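Local coordinates for Lmo0135 protein (Listeria monocytogenes EGD-e, PDB 5ISU), which is the substrate-binding protein CtaP of an ABC transporter and, as in its family, probably captures peptides for uptake, at residues I22-D27 against V209-T214; Y199-P204 against F492-K497; I229-I234 against A470-D475; A245-I250 against L474-G479; Y253-L258 against G399-N404. All blocks are in the same frame, centred on the assembly; numbering follows the deposited sequence.

The five contacts illustrate how a periplasmic-binding-protein fold ties residues far apart in sequence. Contact 3 is buried, contact 2 largely so; contacts 1, 4 and 5 are partly buried, and contact 5 lies nearest the centre of the chain. Contacts 3 and 4 flank one strand, 462-475, sharing Leu-474 and Asp-475; contact 4 uses the start of strand 248-263 and contact 5 its middle. Contact 1 pairs parallel strands and reaches contact 3 through Gly-23 and Leu-231. Contact 2 joins loops through charges and waters; the others rest on backbone pairing, with mostly apolar side chains in contacts 1 and 3, serine and asparagine in contact 4, and arginine, isoleucine and tyrosine in contact 5.

Contact 1 of 5, residues I22-D27 against V209-T214; sequences IGVTGD and VTFRIT
Val-209 opens the pairing of 209-214 with 22-27 by setting its CG1 3.8 Å from CD1 of Ile-22. The carbonyl of Thr-210 accepts the N-H of Ile-22 in a nearly straight bond, N to O 2.8 Å. Phe-211 then stands beside Ile-22 on one face of the sheet, the two side chains pointing the same way. Its ring is approached obliquely by Ile-22 CD1, 3.7 Å from CE1, and at the edge by Val-24 CG1, 3.9 Å from CD1. Arg-212 is held twice through its backbone by the same neighbour: its N gives to Ile-22 O and its O takes from Val-24 N, while its side chain, bent at chi2 and chi3, leads away. Ile-213 returns to the face of Phe-211. Its CG1, anti to the carbonyl carbon (chi1 -55°), rests 4.1 Å from CG2 of Val-24, and its CD1 lies 3.7 Å from OD2 of Asp-27, itself bonded to Gly-188 and Tyr-185. Thr-214 N ends the pairing on Val-24 O, 3.0 Å away. Four bonds thus stitch strands 19-24 and 208-213 in parallel within a mixed sheet, Gly-23 bonding onward to Leu-231, and helix 39-48 touches the Phe-211 ring. The backbone groups turned toward each other are satisfied by the pairing, leaving the Ile-22, Val-24, Phe-211 and Ile-213 face to pack by apolar contact.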
# COMPACT_ATOMS: atom_id res chain seq x y z
N ILE A 22 3.42 4.62 20.68
CA ILE A 22 3.75 4.66 19.25
C ILE A 22 3.34 6.00 18.65
O ILE A 22 2.21 6.45 18.83
CB ILE A 22 3.02 3.54 18.50
CG1 ILE A 22 3.20 2.21 19.22
CG2 ILE A 22 3.50 3.48 17.04
CD1 ILE A 22 2.54 1.04 18.51
N GLY A 23 4.26 6.62 17.94
CA GLY A 23 4.00 7.94 17.35
C GLY A 23 3.38 7.82 15.98
O GLY A 23 3.87 7.06 15.15
N VAL A 24 2.25 8.50 15.78
CA VAL A 24 1.60 8.56 14.47
C VAL A 24 1.42 10.04 14.13
O VAL A 24 1.50 10.90 15.02
CB VAL A 24 0.27 7.79 14.43
CG1 VAL A 24 0.52 6.32 14.68
CG2 VAL A 24 -0.72 8.34 15.43
N THR A 25 1.15 10.34 12.87
CA THR A 25 1.09 11.73 12.42
C THR A 25 -0.26 12.45 12.43
O THR A 25 -0.29 13.68 12.56
CB THR A 25 1.69 11.85 11.00
OG1 THR A 25 0.93 11.04 10.09
CG2 THR A 25 3.16 11.42 11.00
N GLY A 26 -1.36 11.71 12.30
CA GLY A 26 -2.69 12.33 12.28
C GLY A 26 -3.73 11.53 13.04
O GLY A 26 -3.41 10.50 13.66
N ASP A 27 -4.98 12.01 13.00
CA ASP A 27 -6.10 11.33 13.65
C ASP A 27 -6.58 10.20 12.79
O ASP A 27 -6.59 10.30 11.56
CB ASP A 27 -7.31 12.26 13.88
CG ASP A 27 -7.09 13.28 14.99
OD1 ASP A 27 -6.52 14.37 14.71
OD2 ASP A 27 -7.58 13.03 16.12
N VAL A 209 -0.78 -0.22 25.01
CA VAL A 209 -0.24 0.40 23.80
C VAL A 209 -1.02 1.68 23.56
O VAL A 209 -2.24 1.67 23.56
CB VAL A 209 -0.32 -0.51 22.57
CG1 VAL A 209 0.11 0.24 21.32
CG2 VAL A 209 0.55 -1.74 22.75
N THR A 210 -0.29 2.78 23.39
CA THR A 210 -0.90 4.06 23.16
C THR A 210 -0.38 4.59 21.85
O THR A 210 0.82 4.51 21.60
CB THR A 210 -0.51 5.07 24.27
OG1 THR A 210 -0.90 4.55 25.54
CG2 THR A 210 -1.17 6.44 24.05
N PHE A 211 -1.29 5.06 20.99
CA PHE A 211 -0.89 5.68 19.73
C PHE A 211 -0.94 7.17 19.98
O PHE A 211 -2.03 7.72 20.17
CB PHE A 211 -1.81 5.29 18.57
CG PHE A 211 -1.61 3.87 18.12
CD1 PHE A 211 -0.67 3.56 17.14
CD2 PHE A 211 -2.34 2.84 18.69
CE1 PHE A 211 -0.48 2.26 16.72
CE2 PHE A 211 -2.13 1.52 18.29
CZ PHE A 211 -1.22 1.24 17.29
N ARG A 212 0.23 7.80 20.01
CA ARG A 212 0.39 9.25 20.28
C ARG A 212 0.42 10.08 18.99
O ARG A 212 1.30 9.91 18.16
CB ARG A 212 1.67 9.47 21.08
CG ARG A 212 2.10 10.91 21.32
CD ARG A 212 1.06 11.73 22.07
NE ARG A 212 0.81 11.25 23.43
CZ ARG A 212 -0.06 11.81 24.28
NH1 ARG A 212 -0.77 12.89 23.91
NH2 ARG A 212 -0.22 11.30 25.50
N ILE A 213 -0.50 11.02 18.88
CA ILE A 213 -0.63 11.85 17.69
C ILE A 213 0.24 13.11 17.73
O ILE A 213 -0.10 14.05 18.42
CB ILE A 213 -2.12 12.26 17.50
CG1 ILE A 213 -3.01 11.02 17.46
CG2 ILE A 213 -2.29 13.10 16.23
CD1 ILE A 213 -4.49 11.31 17.36
N THR A 214 1.36 13.12 17.00
CA THR A 214 2.25 14.30 16.93
C THR A 214 2.71 14.50 15.48
O THR A 214 3.46 13.67 14.92
CB THR A 214 3.48 14.22 17.89
OG1 THR A 214 3.05 13.88 19.22
CG2 THR A 214 4.24 15.58 17.94

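Contact 2 of 5, residues Y199-P204 against F492-K497; sequences YFDGKP and FRDLSK
Tyr-199 and Asp-494 both carry CG anti to the backbone N (chi1 176° and -170°), an arrangement in which the two side chains reach toward each other, tip to tip, joining the loop between strands 190-195 and 208-213 to the loop between strands 491-492 and 499-500. The hydroxyl OH of Tyr-199 donates a hydrogen bond to OD2 of Asp-494 at 2.8 Å, meeting it from above the carboxylate plane, with ring and carboxylate 86° apart. The other oxygen of Asp-494 is held from within its own segment: Ser-496 OG at 2.6 Å and Ser-496 N both donate to OD1 from the same face of the carboxylate. The backbone bond makes this an Asx turn, leading into the short 3-10 segment 495-497. The serine also turns its CB to the ring of Pro-204, 3.7 Å from the proline CB.

A second, charged link runs beside the first. Lys-497, bent at chi2, crosses Asp-201 at about a right angle, and its NZ forms a salt bridge with OD2 at 3.1 Å while making a weak bond to the carbonyl of Asp-201. One water donates to Asp-201 OD2 and Asp-494 OD2 and accepts from Arg-493 NH1; another joins Gly-202 O, Ser-496 OG and Lys-497 NZ. Arg-493 in turn lies in a cation-pi contact with Trp-54. The two carboxylates approach to 4.3 Å between OD2 of Asp-201 and OD2 of Asp-494, a repulsion that the lysine, the tyrosine hydroxyl and the shared water probably offset.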
# COMPACT_ATOMS: atom_id res chain seq x y z
N TYR A 199 -5.96 -13.57 22.95
CA TYR A 199 -5.51 -13.39 21.56
C TYR A 199 -5.06 -14.74 21.03
O TYR A 199 -4.29 -15.45 21.68
CB TYR A 199 -4.37 -12.37 21.52
CG TYR A 199 -3.78 -12.18 20.15
CD1 TYR A 199 -4.56 -11.73 19.09
CD2 TYR A 199 -2.42 -12.40 19.92
CE1 TYR A 199 -4.01 -11.55 17.83
CE2 TYR A 199 -1.87 -12.18 18.68
CZ TYR A 199 -2.68 -11.76 17.63
OH TYR A 199 -2.13 -11.56 16.37
N PHE A 200 -5.52 -15.10 19.84
CA PHE A 200 -5.26 -16.45 19.31
C PHE A 200 -3.78 -16.86 19.22
O PHE A 200 -3.47 -18.03 19.37
CB PHE A 200 -5.90 -16.64 17.93
CG PHE A 200 -5.11 -16.02 16.82
CD1 PHE A 200 -5.32 -14.71 16.45
CD2 PHE A 200 -4.14 -16.76 16.15
CE1 PHE A 200 -4.56 -14.14 15.43
CE2 PHE A 200 -3.38 -16.20 15.13
CZ PHE A 200 -3.60 -14.88 14.78
N ASP A 201 -2.88 -15.92 18.97
CA ASP A 201 -1.50 -16.33 18.75
C ASP A 201 -0.65 -16.33 20.03
O ASP A 201 0.57 -16.56 19.95
CB ASP A 201 -0.83 -15.47 17.67
CG ASP A 201 0.25 -16.22 16.91
OD1 ASP A 201 0.04 -17.41 16.61
OD2 ASP A 201 1.29 -15.61 16.57
N GLY A 202 -1.28 -16.09 21.18
CA GLY A 202 -0.59 -16.08 22.46
C GLY A 202 -0.79 -14.77 23.16
O GLY A 202 -0.87 -13.71 22.53
N LYS A 203 -0.82 -14.83 24.48
CA LYS A 203 -1.03 -13.66 25.33
C LYS A 203 0.05 -12.58 25.06
O LYS A 203 1.23 -12.86 25.17
CB LYS A 203 -0.98 -14.11 26.81
CG LYS A 203 -1.21 -12.99 27.83
CD LYS A 203 -0.93 -13.49 29.24
CE LYS A 203 -0.95 -12.35 30.24
NZ LYS A 203 -0.50 -12.80 31.59
N PRO A 204 -0.36 -11.35 24.71
CA PRO A 204 0.65 -10.30 24.46
C PRO A 204 1.56 -10.01 25.66
O PRO A 204 1.11 -10.09 26.81
CB PRO A 204 -0.19 -9.08 24.13
CG PRO A 204 -1.48 -9.64 23.63
CD PRO A 204 -1.72 -10.86 24.46
N PHE A 492 4.35 -2.68 12.14
CA PHE A 492 4.53 -4.08 12.46
C PHE A 492 3.28 -4.88 12.16
O PHE A 492 2.16 -4.33 12.10
CB PHE A 492 4.89 -4.28 13.93
CG PHE A 492 6.28 -3.86 14.29
CD1 PHE A 492 7.36 -4.66 13.96
CD2 PHE A 492 6.50 -2.71 15.02
CE1 PHE A 492 8.65 -4.31 14.32
CE2 PHE A 492 7.79 -2.35 15.39
CZ PHE A 492 8.86 -3.15 15.02
N ARG A 493 3.49 -6.18 12.00
CA ARG A 493 2.43 -7.13 11.69
C ARG A 493 1.69 -7.45 12.95
O ARG A 493 0.44 -7.46 12.96
CB ARG A 493 3.04 -8.42 11.12
CG ARG A 493 2.06 -9.51 10.67
CD ARG A 493 2.81 -10.79 10.27
NE ARG A 493 3.70 -11.22 11.35
CZ ARG A 493 3.33 -11.91 12.43
NH1 ARG A 493 2.09 -12.33 12.58
NH2 ARG A 493 4.21 -12.19 13.37
N ASP A 494 2.45 -7.68 14.03
CA ASP A 494 1.88 -8.09 15.28
C ASP A 494 2.69 -7.56 16.48
O ASP A 494 3.76 -8.08 16.82
CB ASP A 494 1.80 -9.62 15.31
CG ASP A 494 0.98 -10.16 16.49
OD1 ASP A 494 0.64 -9.40 17.41
OD2 ASP A 494 0.67 -11.38 16.48
N LEU A 495 2.13 -6.55 17.13
CA LEU A 495 2.74 -5.90 18.28
C LEU A 495 2.79 -6.75 19.55
O LEU A 495 3.48 -6.38 20.49
CB LEU A 495 1.98 -4.60 18.58
CG LEU A 495 2.06 -3.46 17.55
CD1 LEU A 495 1.03 -2.38 17.83
CD2 LEU A 495 3.45 -2.87 17.54
N SER A 496 2.04 -7.86 19.59
CA SER A 496 2.01 -8.74 20.76
C SER A 496 3.34 -9.47 20.97
O SER A 496 3.57 -10.02 22.06
CB SER A 496 0.89 -9.79 20.65
OG SER A 496 1.15 -10.71 19.60
N LYS A 497 4.18 -9.49 19.93
CA LYS A 497 5.53 -10.08 20.01
C LYS A 497 6.59 -9.14 20.61
O LYS A 497 7.69 -9.61 20.99
CB LYS A 497 5.99 -10.57 18.63
CG LYS A 497 5.02 -11.52 17.93
CD LYS A 497 4.55 -12.67 18.82
CE LYS A 497 3.52 -13.52 18.09
NZ LYS A 497 2.93 -14.53 19.00
O HOH W 1 1.85 -13.34 15.09
O HOH W 2 1.11 -13.20 20.58

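Contact 3 of 5, residues I229-I234 against A470-D475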
# COMPACT_ATOMS: atom_id res chain seq x y z
N ILE A 229 7.93 8.93 23.53
CA ILE A 229 7.48 8.08 22.44
C ILE A 229 8.54 6.97 22.39
O ILE A 229 9.73 7.24 22.57
CB ILE A 229 7.40 8.81 21.08
CG1 ILE A 229 6.28 9.86 21.13
CG2 ILE A 229 7.10 7.83 19.95
CD1 ILE A 229 6.14 10.65 19.85
N ASN A 230 8.09 5.74 22.15
CA ASN A 230 8.98 4.57 22.10
C ASN A 230 9.21 4.01 20.69
O ASN A 230 10.19 3.30 20.48
CB ASN A 230 8.36 3.45 22.92
CG ASN A 230 8.15 3.83 24.37
OD1 ASN A 230 7.02 3.83 24.85
ND2 ASN A 230 9.23 4.17 25.06
N LEU A 231 8.31 4.32 19.76
CA LEU A 231 8.34 3.76 18.41
C LEU A 231 7.65 4.68 17.41
O LEU A 231 6.60 5.22 17.69
CB LEU A 231 7.61 2.39 18.39
CG LEU A 231 7.24 1.80 17.00
CD1 LEU A 231 8.48 1.55 16.15
CD2 LEU A 231 6.42 0.52 17.13
N LYS A 232 8.26 4.87 16.26
CA LYS A 232 7.68 5.69 15.20
C LYS A 232 8.44 5.53 13.91
O LYS A 232 9.57 5.03 13.88
CB LYS A 232 7.74 7.18 15.58
CG LYS A 232 9.17 7.72 15.66
CD LYS A 232 9.28 9.10 16.29
CE LYS A 232 8.60 10.17 15.46
NZ LYS A 232 9.20 10.36 14.12
N SER A 233 7.82 6.01 12.85
CA SER A 233 8.42 6.08 11.53
C SER A 233 9.32 7.32 11.47
O SER A 233 9.01 8.36 12.06
CB SER A 233 7.33 6.21 10.48
OG SER A 233 6.48 5.07 10.55
N ILE A 234 10.43 7.20 10.74
CA ILE A 234 11.42 8.25 10.58
C ILE A 234 11.59 8.55 9.09
O ILE A 234 11.54 7.65 8.27
CB ILE A 234 12.80 7.77 11.13
CG1 ILE A 234 12.68 7.25 12.56
CG2 ILE A 234 13.85 8.87 11.06
CD1 ILE A 234 12.08 8.24 13.55
N ALA A 470 10.84 1.92 4.02
CA ALA A 470 10.36 2.75 5.11
C ALA A 470 11.38 2.55 6.23
O ALA A 470 12.17 1.59 6.19
CB ALA A 470 8.98 2.31 5.54
N VAL A 471 11.35 3.44 7.22
CA VAL A 471 12.29 3.38 8.36
C VAL A 471 11.56 3.59 9.68
O VAL A 471 10.72 4.50 9.79
CB VAL A 471 13.38 4.47 8.24
CG1 VAL A 471 14.41 4.33 9.34
CG2 VAL A 471 14.06 4.41 6.89
N LEU A 472 11.88 2.75 10.66
CA LEU A 472 11.35 2.86 12.01
C LEU A 472 12.47 3.05 13.01
O LEU A 472 13.59 2.54 12.82
CB LEU A 472 10.67 1.57 12.44
CG LEU A 472 9.46 1.09 11.68
CD1 LEU A 472 9.12 -0.31 12.17
CD2 LEU A 472 8.30 2.06 11.84
N ALA A 473 12.13 3.70 14.11
CA ALA A 473 13.03 3.85 15.22
C ALA A 473 12.28 3.23 16.40
O ALA A 473 11.13 3.60 16.67
CB ALA A 473 13.34 5.31 15.48
N LEU A 474 12.92 2.27 17.06
CA LEU A 474 12.35 1.56 18.21
C LEU A 474 13.27 1.68 19.41
O LEU A 474 14.41 1.25 19.34
CB LEU A 474 12.17 0.07 17.88
CG LEU A 474 11.69 -0.82 19.04
CD1 LEU A 474 10.33 -0.32 19.49
CD2 LEU A 474 11.62 -2.31 18.70
N ASP A 475 12.76 2.21 20.52
CA ASP A 475 13.50 2.36 21.78
C ASP A 475 14.25 1.03 22.07
O ASP A 475 13.65 -0.07 22.09
CB ASP A 475 12.51 2.78 22.89
CG ASP A 475 13.12 2.87 24.28
OD1 ASP A 475 14.23 2.34 24.55
OD2 ASP A 475 12.44 3.45 25.16
O HOH W 3 10.03 5.77 6.75
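Ile-234 and Ala-473 make the tight part of this contact, the isoleucine CG1 resting 3.6 Å from CB of Ala-473. CG1 of Ile-234 stands anti to the carbonyl carbon (chi1 -53°), and CD1 of Ile-234 also lies against the same methyl. Beneath this packing the backbones of 229-234 and 470-475 run antiparallel. Lys-232 and Ala-473 form a hydrogen-bonded pair, exchanging N-H and C=O in both directions, with Ala-473 N the shorter at 2.9 Å from Lys-232 O. Ile-234 N and Asp-475 N extend the bonding at either end, to Val-471 O and Asn-230 O. On the other face Leu-231 CD1 comes within 3.4 Å of Ala-473 O, but between the leucines themselves the packing is slacker: Leu-231 CB meets Leu-474 CD1 at 4.0 Å, and Leu-231 CD1 reaches CB of Leu-472 at 4.3 Å.

Polar and watery features gather at the two ends. Asn-230 and Asp-475 lie side by side, ND2 donating to the anti lone pair of OD2 at 3.3 Å with the N-H bent to 139°, while Asn-230 OD1 accepts the N-H of Ile-21 and Asp-475 OD1 has its partner in Arg-477. At the opposite end, near the partly exposed Ser-233, a water donates to Ile-234 O and accepts from Val-471 N, filling in where direct pairing stops. Helix 217-225 lies against the Lys-232 and Ala-473 face, Asn-221 binding the lysine NZ; strand 491-492 meets the leucine face, and strand 248-263 continues the sheet beyond strand 462-475.

Contact 4 of 5, residues A245-I250 against L474-G479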
# COMPACT_ATOMS: atom_id res chain seq x y z
N ALA A 245 21.00 10.48 18.82
CA ALA A 245 20.35 11.26 19.90
C ALA A 245 20.00 10.44 21.16
O ALA A 245 20.02 10.97 22.26
CB ALA A 245 19.12 11.99 19.38
N SER A 246 19.65 9.16 20.99
CA SER A 246 19.32 8.30 22.14
C SER A 246 19.52 6.83 21.78
O SER A 246 19.97 6.51 20.68
CB SER A 246 17.87 8.53 22.63
OG SER A 246 16.91 8.07 21.69
N ALA A 247 19.20 5.94 22.72
CA ALA A 247 19.34 4.51 22.49
C ALA A 247 18.12 3.99 21.71
O ALA A 247 17.09 3.70 22.30
CB ALA A 247 19.52 3.76 23.80
N VAL A 248 18.25 3.91 20.39
CA VAL A 248 17.19 3.39 19.53
C VAL A 248 17.79 2.50 18.45
O VAL A 248 18.90 2.73 17.97
CB VAL A 248 16.38 4.50 18.80
CG1 VAL A 248 15.70 5.44 19.80
CG2 VAL A 248 17.25 5.27 17.82
N ASN A 249 17.03 1.48 18.07
CA ASN A 249 17.43 0.61 16.99
C ASN A 249 16.68 1.12 15.75
O ASN A 249 15.47 1.37 15.80
CB ASN A 249 17.06 -0.85 17.33
CG ASN A 249 17.83 -1.39 18.55
OD1 ASN A 249 18.99 -1.03 18.80
ND2 ASN A 249 17.19 -2.27 19.29
N ILE A 250 17.41 1.32 14.66
CA ILE A 250 16.82 1.78 13.43
C ILE A 250 16.56 0.56 12.57
O ILE A 250 17.46 -0.26 12.39
CB ILE A 250 17.73 2.75 12.69
CG1 ILE A 250 18.01 3.98 13.57
CG2 ILE A 250 17.11 3.18 11.37
CD1 ILE A 250 16.77 4.73 14.00
N LEU A 474 12.92 2.27 17.06
CA LEU A 474 12.35 1.56 18.21
C LEU A 474 13.27 1.68 19.41
O LEU A 474 14.41 1.25 19.34
CB LEU A 474 12.17 0.07 17.88
CG LEU A 474 11.69 -0.82 19.04
CD1 LEU A 474 10.33 -0.32 19.49
CD2 LEU A 474 11.62 -2.31 18.70
N ASP A 475 12.76 2.21 20.52
CA ASP A 475 13.50 2.36 21.78
C ASP A 475 14.25 1.03 22.07
O ASP A 475 13.65 -0.07 22.09
CB ASP A 475 12.51 2.78 22.89
CG ASP A 475 13.12 2.87 24.28
OD1 ASP A 475 14.23 2.34 24.55
OD2 ASP A 475 12.44 3.45 25.16
N SER A 476 15.57 1.15 22.27
CA SER A 476 16.46 -0.00 22.48
C SER A 476 16.11 -0.91 23.63
O SER A 476 16.57 -2.04 23.66
CB SER A 476 17.94 0.42 22.56
OG SER A 476 18.41 0.75 21.27
N ARG A 477 15.30 -0.44 24.57
CA ARG A 477 14.86 -1.28 25.68
C ARG A 477 13.82 -2.34 25.23
O ARG A 477 13.49 -3.24 26.01
CB ARG A 477 14.23 -0.42 26.78
CG ARG A 477 15.11 0.70 27.34
CD ARG A 477 14.38 1.49 28.41
NE ARG A 477 13.07 1.94 27.94
CZ ARG A 477 12.13 2.51 28.69
NH1 ARG A 477 12.35 2.76 29.99
NH2 ARG A 477 10.96 2.85 28.14
N TYR A 478 13.31 -2.25 24.00
CA TYR A 478 12.29 -3.18 23.50
C TYR A 478 12.86 -4.25 22.57
O TYR A 478 13.58 -3.94 21.63
CB TYR A 478 11.15 -2.43 22.78
CG TYR A 478 10.33 -1.54 23.68
CD1 TYR A 478 10.76 -0.27 24.02
CD2 TYR A 478 9.10 -1.97 24.19
CE1 TYR A 478 10.02 0.55 24.85
CE2 TYR A 478 8.33 -1.16 25.01
CZ TYR A 478 8.80 0.11 25.34
OH TYR A 478 8.08 0.94 26.18
N GLY A 479 12.53 -5.51 22.84
CA GLY A 479 12.98 -6.60 21.99
C GLY A 479 11.81 -7.17 21.21
O GLY A 479 10.66 -6.70 21.33
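Val-248 and Asn-249 pair antiparallel with Asp-475 and Leu-474 as strand 462-475 runs out into a type I beta turn, Asp-475 to Tyr-478. Asn-249 and Leu-474 are the hydrogen-bonded pair, joined both ways: Asn-249 N lies 2.9 Å from Leu-474 O, and Leu-474 N returns the bond to Asn-249 O. One step on, Val-248 and Asp-475 form a non-hydrogen-bonded pair whose side chains diverge. Beyond them Ser-476 N donates a further bond to Ala-247 O at 3.0 Å, coming from above the carbonyl plane.

The side chains meet chiefly around Ser-476. Its CB faces CB of Ala-247 at 3.9 Å, and its OG, placed anti to the carbonyl carbon (chi1 -75°), leans toward the amide of Asn-249. The turn is braced from inside by an Asx turn, Arg-477 N meeting OD1 of Asp-475 from above the carboxylate plane; Tyr-478 N closes the beta turn on Asp-475 O. The same aspartate adds a salt bridge from OD2 to Arg-477 NE, whose hydrogen bond is weak and bent. Past the turn the chain enters strand 478-479, which pairs with strand 499-500, and the Tyr-478 hydroxyl binds Ser-19 O. The contact thus joins the start of strand 248-263 to the end of its sheet neighbour, and its side-chain polar link is the weak bond from Ser-476 OG to Asn-249 OD1, 3.1 Å long.

Contact 5 of 5, residues Y253-L258 against G399-N404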
# COMPACT_ATOMS: atom_id res chain seq x y z
N TYR A 253 13.20 -1.52 6.04
CA TYR A 253 12.55 -2.64 5.37
C TYR A 253 11.75 -2.15 4.14
O TYR A 253 11.38 -0.98 4.08
CB TYR A 253 11.62 -3.33 6.37
CG TYR A 253 10.62 -2.37 6.98
CD1 TYR A 253 10.99 -1.51 8.00
CD2 TYR A 253 9.31 -2.31 6.51
CE1 TYR A 253 10.10 -0.61 8.54
CE2 TYR A 253 8.40 -1.41 7.05
CZ TYR A 253 8.79 -0.57 8.07
OH TYR A 253 7.90 0.33 8.59
N PRO A 254 11.49 -3.03 3.16
CA PRO A 254 10.76 -2.56 1.99
C PRO A 254 9.33 -2.14 2.30
O PRO A 254 8.68 -2.78 3.09
CB PRO A 254 10.79 -3.77 1.03
CG PRO A 254 11.93 -4.62 1.50
CD PRO A 254 11.93 -4.44 3.00
N GLU A 255 8.89 -1.03 1.73
CA GLU A 255 7.51 -0.58 1.94
C GLU A 255 6.63 -0.98 0.76
O GLU A 255 5.44 -0.65 0.74
CB GLU A 255 7.42 0.93 2.20
CG GLU A 255 6.04 1.37 2.72
CD GLU A 255 6.06 2.61 3.61
OE1 GLU A 255 5.30 2.63 4.61
OE2 GLU A 255 6.87 3.53 3.35
N ASN A 256 7.21 -1.71 -0.19
CA ASN A 256 6.51 -2.12 -1.41
C ASN A 256 5.94 -0.92 -2.16
O ASN A 256 4.90 -1.00 -2.79
CB ASN A 256 5.42 -3.16 -1.12
CG ASN A 256 5.97 -4.46 -0.59
OD1 ASN A 256 7.12 -4.81 -0.81
ND2 ASN A 256 5.13 -5.21 0.07
N ARG A 257 6.64 0.21 -2.06
CA ARG A 257 6.22 1.40 -2.74
C ARG A 257 7.07 1.64 -3.98
O ARG A 257 8.30 1.54 -3.92
CB ARG A 257 6.32 2.61 -1.82
CG ARG A 257 5.92 3.91 -2.50
CD ARG A 257 5.92 5.08 -1.53
NE ARG A 257 5.52 6.34 -2.17
CZ ARG A 257 6.32 7.16 -2.86
NH1 ARG A 257 5.83 8.28 -3.38
NH2 ARG A 257 7.61 6.86 -3.05
N LEU A 258 6.41 1.91 -5.10
CA LEU A 258 7.09 2.32 -6.31
C LEU A 258 6.99 3.85 -6.40
O LEU A 258 5.91 4.41 -6.29
CB LEU A 258 6.45 1.71 -7.57
CG LEU A 258 6.98 2.36 -8.86
CD1 LEU A 258 8.45 2.06 -9.11
CD2 LEU A 258 6.15 1.98 -10.09
N GLY A 399 3.44 7.79 -6.56
CA GLY A 399 3.86 6.54 -5.96
C GLY A 399 2.69 5.68 -5.58
O GLY A 399 1.58 6.18 -5.49
N TYR A 400 2.92 4.39 -5.44
CA TYR A 400 1.87 3.48 -5.00
C TYR A 400 2.37 2.23 -4.29
O TYR A 400 3.50 1.79 -4.49
CB TYR A 400 0.93 3.07 -6.14
CG TYR A 400 1.55 2.49 -7.43
CD1 TYR A 400 2.34 1.33 -7.43
CD2 TYR A 400 1.25 3.05 -8.65
CE1 TYR A 400 2.87 0.82 -8.62
CE2 TYR A 400 1.76 2.54 -9.84
CZ TYR A 400 2.55 1.42 -9.82
OH TYR A 400 3.01 0.96 -11.03
N ILE A 401 1.49 1.69 -3.47
CA ILE A 401 1.68 0.44 -2.74
C ILE A 401 0.43 -0.36 -3.12
O ILE A 401 -0.65 -0.15 -2.56
CB ILE A 401 1.73 0.71 -1.22
CG1 ILE A 401 2.84 1.73 -0.89
CG2 ILE A 401 1.92 -0.59 -0.46
CD1 ILE A 401 2.78 2.26 0.54
N MET A 402 0.57 -1.29 -4.07
CA MET A 402 -0.62 -1.98 -4.62
C MET A 402 -1.01 -3.39 -4.18
O MET A 402 -2.09 -3.86 -4.56
CB MET A 402 -0.53 -1.99 -6.14
CG MET A 402 -0.60 -0.64 -6.77
SD MET A 402 -2.05 0.29 -6.27
CE MET A 402 -3.40 -0.70 -6.90
N GLY A 403 -0.18 -4.07 -3.41
CA GLY A 403 -0.56 -5.44 -3.02
C GLY A 403 0.19 -6.53 -3.81
O GLY A 403 1.00 -6.23 -4.71
N ASN A 404 -0.14 -7.78 -3.46
CA ASN A 404 0.53 -8.98 -3.94
C ASN A 404 0.07 -9.59 -5.27
O ASN A 404 0.75 -10.50 -5.76
CB ASN A 404 0.49 -10.07 -2.84
CG ASN A 404 1.23 -9.66 -1.57
OD1 ASN A 404 2.05 -8.73 -1.57
ND2 ASN A 404 0.94 -10.35 -0.47
O HOH W 4 3.04 -1.98 -4.99
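Leu-258 and Tyr-400 lie side by side and point the same way from paired antiparallel strands. The leucine CD2 approaches the ring obliquely, 3.4 Å from OH and 3.7 Å from CZ, while its CB sits 3.8 Å from CE1. The phenol finds its polar partners in Phe-305 O and the hydroxyl of Tyr-413. Under the two side chains, Leu-258 N bonds to Tyr-400 O at 3.0 Å, and Tyr-400 N returns to Leu-258 O.

Arg-257 and Ile-401 instead cross at about a right angle, CB of the arginine 3.7 Å from CG1 of the isoleucine. Extended from CG to NE, the arginine lays one face of its guanidinium over CA of Gly-399, with NH1 3.7 Å from that carbon; NH2 goes to a salt bridge with Asp-468. Ile-401 also meets Glu-255 obliquely, its CD1 4.0 Å from the glutamate CG, while the carboxylate pairs with Arg-39. Where the strands part, a water donates to Asn-256 O and accepts from Met-402 N.

Strand 248-263 is thereby joined to strand 395-400, close to the centre of the molecule. The charges are answered outside the contact, by Asp-468 and Arg-39, while the carbon stems and one guanidinium face pack; across the segments the chemistry is apolar contact, backbone hydrogen bonds, the guanidinium over Gly-399 and one bridging water.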